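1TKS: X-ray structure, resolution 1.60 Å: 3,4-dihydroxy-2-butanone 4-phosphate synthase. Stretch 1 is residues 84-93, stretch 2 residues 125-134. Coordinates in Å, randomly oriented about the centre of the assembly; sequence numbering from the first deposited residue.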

ATOM      1  N   GLY B  84      -5.675  -5.946 -10.077  1.00 36.94           N
ATOM      2  CA  GLY B  84      -5.728  -6.865 -11.198  1.00 36.88           C
ATOM      3  C   GLY B  84      -4.406  -6.948 -11.931  1.00 37.11           C
ATOM      4  O   GLY B  84      -4.335  -6.668 -13.128  1.00 37.42           O
ATOM      5  N   THR B  85      -3.360  -7.336 -11.207  1.00 37.12           N
ATOM      6  CA  THR B  85      -2.013  -7.462 -11.761  1.00 35.91           C
ATOM      7  C   THR B  85      -1.725  -6.393 -12.817  1.00 33.21           C
ATOM      8  O   THR B  85      -2.172  -5.255 -12.688  1.00 34.38           O
ATOM      9  CB  THR B  85      -1.778  -8.881 -12.352  1.00 36.55           C
ATOM     10  OG1 THR B  85      -0.417  -9.006 -12.784  1.00 37.92           O
ATOM     11  CG2 THR B  85      -2.708  -9.141 -13.523  1.00 37.70           C
ATOM     12  N   ALA B  86      -0.980  -6.752 -13.857  1.00 31.43           N
ATOM     13  CA  ALA B  86      -0.640  -5.799 -14.909  1.00 26.85           C
ATOM     14  C   ALA B  86       0.037  -4.564 -14.308  1.00 24.08           C
ATOM     15  O   ALA B  86      -0.066  -3.455 -14.840  1.00 23.53           O
ATOM     16  CB  ALA B  86      -1.893  -5.389 -15.676  1.00 29.22           C
ATOM     17  N   TYR B  87       0.723  -4.767 -13.188  1.00 19.76           N
ATOM     18  CA  TYR B  87       1.433  -3.687 -12.513  1.00 16.19           C
ATOM     19  C   TYR B  87       2.688  -3.321 -13.290  1.00 14.95           C
ATOM     20  O   TYR B  87       3.218  -4.137 -14.043  1.00 15.61           O
ATOM     21  CB  TYR B  87       1.892  -4.115 -11.118  1.00 14.69           C
ATOM     22  CG  TYR B  87       0.800  -4.470 -10.146  1.00 14.95           C
ATOM     23  CD1 TYR B  87       0.318  -5.775 -10.055  1.00 14.97           C
ATOM     24  CD2 TYR B  87       0.268  -3.507  -9.293  1.00 14.55           C
ATOM     25  CE1 TYR B  87      -0.665  -6.114  -9.132  1.00 16.56           C
ATOM     26  CE2 TYR B  87      -0.715  -3.830  -8.369  1.00 15.69           C
ATOM     27  CZ  TYR B  87      -1.175  -5.133  -8.291  1.00 17.01           C
ATOM     28  OH  TYR B  87      -2.139  -5.463  -7.369  1.00 17.57           O
ATOM     29  N   THR B  88       3.162  -2.096 -13.097  1.00 12.79           N
ATOM     30  CA  THR B  88       4.397  -1.650 -13.732  1.00 11.45           C
ATOM     31  C   THR B  88       5.347  -1.466 -12.558  1.00 11.17           C
ATOM     32  O   THR B  88       4.942  -1.614 -11.400  1.00 11.34           O
ATOM     33  CB  THR B  88       4.258  -0.277 -14.436  1.00 12.91           C
ATOM     34  OG1 THR B  88       4.221   0.771 -13.457  1.00 10.41           O
ATOM     35  CG2 THR B  88       2.996  -0.231 -15.266  1.00 12.24           C
ATOM     36  N   ILE B  89       6.605  -1.159 -12.845  1.00 10.48           N
ATOM     37  CA  ILE B  89       7.572  -0.919 -11.783  1.00  9.69           C
ATOM     38  C   ILE B  89       7.027   0.286 -11.019  1.00  9.16           C
ATOM     39  O   ILE B  89       6.450   1.192 -11.615  1.00 11.21           O
ATOM     40  CB  ILE B  89       8.950  -0.579 -12.369  1.00 12.62           C
ATOM     41  CG1 ILE B  89       9.349  -1.656 -13.375  1.00 16.78           C
ATOM     42  CG2 ILE B  89       9.985  -0.464 -11.257  1.00 14.03           C
ATOM     43  CD1 ILE B  89      10.559  -1.300 -14.210  1.00 18.70           C
ATOM     44  N   THR B  90       7.186   0.293  -9.702  1.00  9.49           N
ATOM     45  CA  THR B  90       6.683   1.402  -8.897  1.00  9.33           C
ATOM     46  C   THR B  90       7.528   2.649  -9.117  1.00  8.23           C
ATOM     47  O   THR B  90       8.633   2.565  -9.649  1.00  9.22           O
ATOM     48  CB  THR B  90       6.685   1.049  -7.409  1.00  9.31           C
ATOM     49  OG1 THR B  90       8.006   0.666  -7.011  1.00 10.69           O
ATOM     50  CG2 THR B  90       5.724  -0.100  -7.140  1.00 11.37           C
ATOM     51  N   CYS B  91       7.022   3.802  -8.688  1.00  9.26           N
ATOM     52  CA  CYS B  91       7.748   5.047  -8.883  1.00  8.66           C
ATOM     53  C   CYS B  91       7.334   6.176  -7.941  1.00  7.60           C
ATOM     54  O   CYS B  91       6.265   6.141  -7.323  1.00  8.18           O
ATOM     55  CB  CYS B  91       7.558   5.528 -10.325  1.00  7.88           C
ATOM     56  SG  CYS B  91       5.851   6.070 -10.672  1.00 11.10           S
ATOM     57  N   ASP B  92       8.215   7.169  -7.851  1.00  9.09           N
ATOM     58  CA  ASP B  92       8.029   8.382  -7.054  1.00  8.66           C
ATOM     59  C   ASP B  92       8.471   9.537  -7.945  1.00  9.42           C
ATOM     60  O   ASP B  92       9.466   9.424  -8.664  1.00 10.02           O
ATOM     61  CB  ASP B  92       8.947   8.396  -5.827  1.00  9.53           C
ATOM     62  CG  ASP B  92       8.460   7.507  -4.704  1.00 10.55           C
ATOM     63  OD1 ASP B  92       9.319   7.064  -3.920  1.00 11.76           O
ATOM     64  OD2 ASP B  92       7.243   7.271  -4.599  1.00  9.56           O
ATOM     65  N   PHE B  93       7.741  10.643  -7.905  1.00  9.12           N
ATOM     66  CA  PHE B  93       8.135  11.814  -8.680  1.00  9.87           C
ATOM     67  C   PHE B  93       9.313  12.361  -7.880  1.00 10.51           C
ATOM     68  O   PHE B  93       9.197  12.585  -6.674  1.00 11.77           O
ATOM     69  CB  PHE B  93       7.009  12.843  -8.712  1.00 10.62           C
ATOM     70  CG  PHE B  93       7.266  13.998  -9.634  1.00 12.25           C
ATOM     71  CD1 PHE B  93       7.372  13.795 -11.005  1.00 11.47           C
ATOM     72  CD2 PHE B  93       7.377  15.291  -9.135  1.00 13.09           C
ATOM     73  CE1 PHE B  93       7.578  14.867 -11.872  1.00 13.65           C
ATOM     74  CE2 PHE B  93       7.584  16.374  -9.994  1.00 13.17           C
ATOM     75  CZ  PHE B  93       7.684  16.157 -11.364  1.00 11.96           C
TER
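Stretch 2, residues 125-134: KPGHILPLRA

Stretch 2 enters as a turning loop, with a cis peptide before Pro-126, and then extends as a strand through Ala-134. It runs back along stretch 1, so Gly-127 lies by Cys-91 and Arg-133 by Ala-86. The short strand 91-93 and this strand nevertheless run at 108° to each other, and their pairing is local.

At Cys-91 the pairing is antiparallel: Cys-91 N donates to Ile-129 O (3.1 Å), and Ile-129 N returns the bond to Cys-91 O (3.1 Å). Gly-127 comes within 3.5 Å of Cys-91, CA to CA; a CB there would strike Cys-91 C and Asp-92 N, so glycine suits the place. Gly-127 N donates to Thr-90 OG1 (2.8 Å), and a water hydrogen-bonded to Thr-90 OG1 donates to Gly-127 O. Asp-92 OD2 accepts from His-128 N (2.8 Å), a carboxylate serving a turn amide.

Farther along, Pro-131 has no amide hydrogen to offer, but its O accepts from Thr-88 N (3.2 Å) and from a water that also donates to Thr-88 O. A weak bond from Arg-133 N to Ala-86 O (3.4 Å) follows. Apolar contacts fill in: Leu-132 CD2 lies 3.4 Å from Tyr-87 CD2, and Pro-131 CG 3.8 Å from Cys-91 SG.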

ATOM      1  N   LYS B 125      12.596   5.143  -9.692  1.00 10.99           N
ATOM      2  CA  LYS B 125      12.080   3.781  -9.669  1.00 12.00           C
ATOM      3  C   LYS B 125      13.101   2.887  -8.966  1.00 11.43           C
ATOM      4  O   LYS B 125      14.298   2.976  -9.231  1.00 12.45           O
ATOM      5  CB  LYS B 125      11.851   3.300 -11.106  1.00 12.90           C
ATOM      6  CG  LYS B 125      10.811   4.129 -11.858  1.00 13.94           C
ATOM      7  CD  LYS B 125      10.787   3.826 -13.347  1.00 18.93           C
ATOM      8  CE  LYS B 125      12.073   4.259 -14.035  1.00 19.98           C
ATOM      9  NZ  LYS B 125      11.952   4.173 -15.516  1.00 23.39           N
ATOM     10  N   PRO B 126      12.642   2.033  -8.036  1.00 10.79           N
ATOM     11  CA  PRO B 126      11.245   1.872  -7.614  1.00 11.03           C
ATOM     12  C   PRO B 126      10.749   3.047  -6.780  1.00 10.71           C
ATOM     13  O   PRO B 126      11.515   3.957  -6.443  1.00  9.99           O
ATOM     14  CB  PRO B 126      11.272   0.566  -6.823  1.00 10.86           C
ATOM     15  CG  PRO B 126      12.637   0.575  -6.225  1.00 12.80           C
ATOM     16  CD  PRO B 126      13.496   1.024  -7.386  1.00 10.97           C
ATOM     17  N   GLY B 127       9.461   3.024  -6.455  1.00 11.12           N
ATOM     18  CA  GLY B 127       8.879   4.099  -5.673  1.00 10.58           C
ATOM     19  C   GLY B 127       7.780   3.635  -4.738  1.00 10.27           C
ATOM     20  O   GLY B 127       7.748   2.476  -4.337  1.00 11.16           O
ATOM     21  N   HIS B 128       6.865   4.547  -4.416  1.00 10.03           N
ATOM     22  CA  HIS B 128       5.773   4.249  -3.498  1.00  9.58           C
ATOM     23  C   HIS B 128       4.384   4.277  -4.129  1.00  9.96           C
ATOM     24  O   HIS B 128       3.379   4.102  -3.439  1.00  8.62           O
ATOM     25  CB  HIS B 128       5.847   5.212  -2.317  1.00 10.25           C
ATOM     26  CG  HIS B 128       7.091   5.057  -1.497  1.00 11.92           C
ATOM     27  ND1 HIS B 128       7.152   4.249  -0.383  1.00 13.29           N
ATOM     28  CD2 HIS B 128       8.328   5.590  -1.644  1.00 12.64           C
ATOM     29  CE1 HIS B 128       8.371   4.292   0.124  1.00 13.52           C
ATOM     30  NE2 HIS B 128       9.105   5.098  -0.622  1.00 14.96           N
ATOM     31  N   ILE B 129       4.333   4.523  -5.438  1.00  8.22           N
ATOM     32  CA  ILE B 129       3.076   4.524  -6.178  1.00  8.62           C
ATOM     33  C   ILE B 129       3.112   3.343  -7.142  1.00  8.38           C
ATOM     34  O   ILE B 129       4.154   3.038  -7.732  1.00  8.76           O
ATOM     35  CB  ILE B 129       2.868   5.841  -6.977  1.00  8.99           C
ATOM     36  CG1 ILE B 129       2.371   6.939  -6.039  1.00  9.32           C
ATOM     37  CG2 ILE B 129       1.871   5.626  -8.115  1.00 10.33           C
ATOM     38  CD1 ILE B 129       0.989   6.702  -5.460  1.00 11.45           C
ATOM     39  N   LEU B 130       1.969   2.681  -7.285  1.00  7.84           N
ATOM     40  CA  LEU B 130       1.833   1.523  -8.157  1.00  7.73           C
ATOM     41  C   LEU B 130       1.047   1.838  -9.440  1.00  7.97           C
ATOM     42  O   LEU B 130      -0.182   1.738  -9.461  1.00  8.27           O
ATOM     43  CB  LEU B 130       1.126   0.388  -7.394  1.00  8.61           C
ATOM     44  CG  LEU B 130       1.840  -0.201  -6.166  1.00  6.73           C
ATOM     45  CD1 LEU B 130       0.878  -0.247  -4.977  1.00  6.10           C
ATOM     46  CD2 LEU B 130       2.358  -1.604  -6.484  1.00  6.67           C
ATOM     47  N   PRO B 131       1.741   2.230 -10.523  1.00  8.77           N
ATOM     48  CA  PRO B 131       1.032   2.531 -11.771  1.00  8.79           C
ATOM     49  C   PRO B 131       0.457   1.235 -12.341  1.00  8.93           C
ATOM     50  O   PRO B 131       1.047   0.167 -12.177  1.00  9.93           O
ATOM     51  CB  PRO B 131       2.128   3.105 -12.678  1.00  9.02           C
ATOM     52  CG  PRO B 131       3.149   3.644 -11.708  1.00 10.01           C
ATOM     53  CD  PRO B 131       3.167   2.578 -10.633  1.00  8.29           C
ATOM     54  N   LEU B 132      -0.692   1.335 -13.005  1.00  9.95           N
ATOM     55  CA  LEU B 132      -1.338   0.171 -13.612  1.00 10.27           C
ATOM     56  C   LEU B 132      -1.571   0.461 -15.087  1.00 10.09           C
ATOM     57  O   LEU B 132      -1.935   1.577 -15.446  1.00 12.33           O
ATOM     58  CB  LEU B 132      -2.680  -0.116 -12.940  1.00 10.81           C
ATOM     59  CG  LEU B 132      -2.660  -0.336 -11.430  1.00 11.63           C
ATOM     60  CD1 LEU B 132      -4.033  -0.807 -10.972  1.00  8.10           C
ATOM     61  CD2 LEU B 132      -1.601  -1.360 -11.069  1.00 11.52           C
ATOM     62  N   ARG B 133      -1.364  -0.542 -15.936  1.00  8.73           N
ATOM     63  CA  ARG B 133      -1.544  -0.366 -17.374  1.00  9.64           C
ATOM     64  C   ARG B 133      -2.918  -0.796 -17.878  1.00  9.27           C
ATOM     65  O   ARG B 133      -3.239  -1.985 -17.892  1.00 10.15           O
ATOM     66  CB  ARG B 133      -0.463  -1.136 -18.135  1.00 10.10           C
ATOM     67  CG  ARG B 133       0.946  -0.627 -17.883  1.00 12.57           C
ATOM     68  CD  ARG B 133       1.966  -1.374 -18.730  1.00 17.43           C
ATOM     69  NE  ARG B 133       1.772  -1.073 -20.146  1.00 25.84           N
ATOM     70  CZ  ARG B 133       2.584  -1.469 -21.121  1.00 26.84           C
ATOM     71  NH1 ARG B 133       3.660  -2.192 -20.844  1.00 29.79           N
ATOM     72  NH2 ARG B 133       2.319  -1.135 -22.376  1.00 30.02           N
ATOM     73  N   ALA B 134      -3.723   0.173 -18.300  1.00  8.80           N
ATOM     74  CA  ALA B 134      -5.057  -0.118 -18.820  1.00  9.20           C
ATOM     75  C   ALA B 134      -4.938  -0.532 -20.287  1.00 10.57           C
ATOM     76  O   ALA B 134      -4.258   0.130 -21.071  1.00 12.19           O
ATOM     77  CB  ALA B 134      -5.946   1.113 -18.692  1.00 10.32           C
TER
HETATM   78  O   HOH W   1       2.744  -0.827  -9.985  1.00  9.62           O
HETATM   79  O   HOH W   2       7.838  -0.396  -4.461  1.00 12.26           O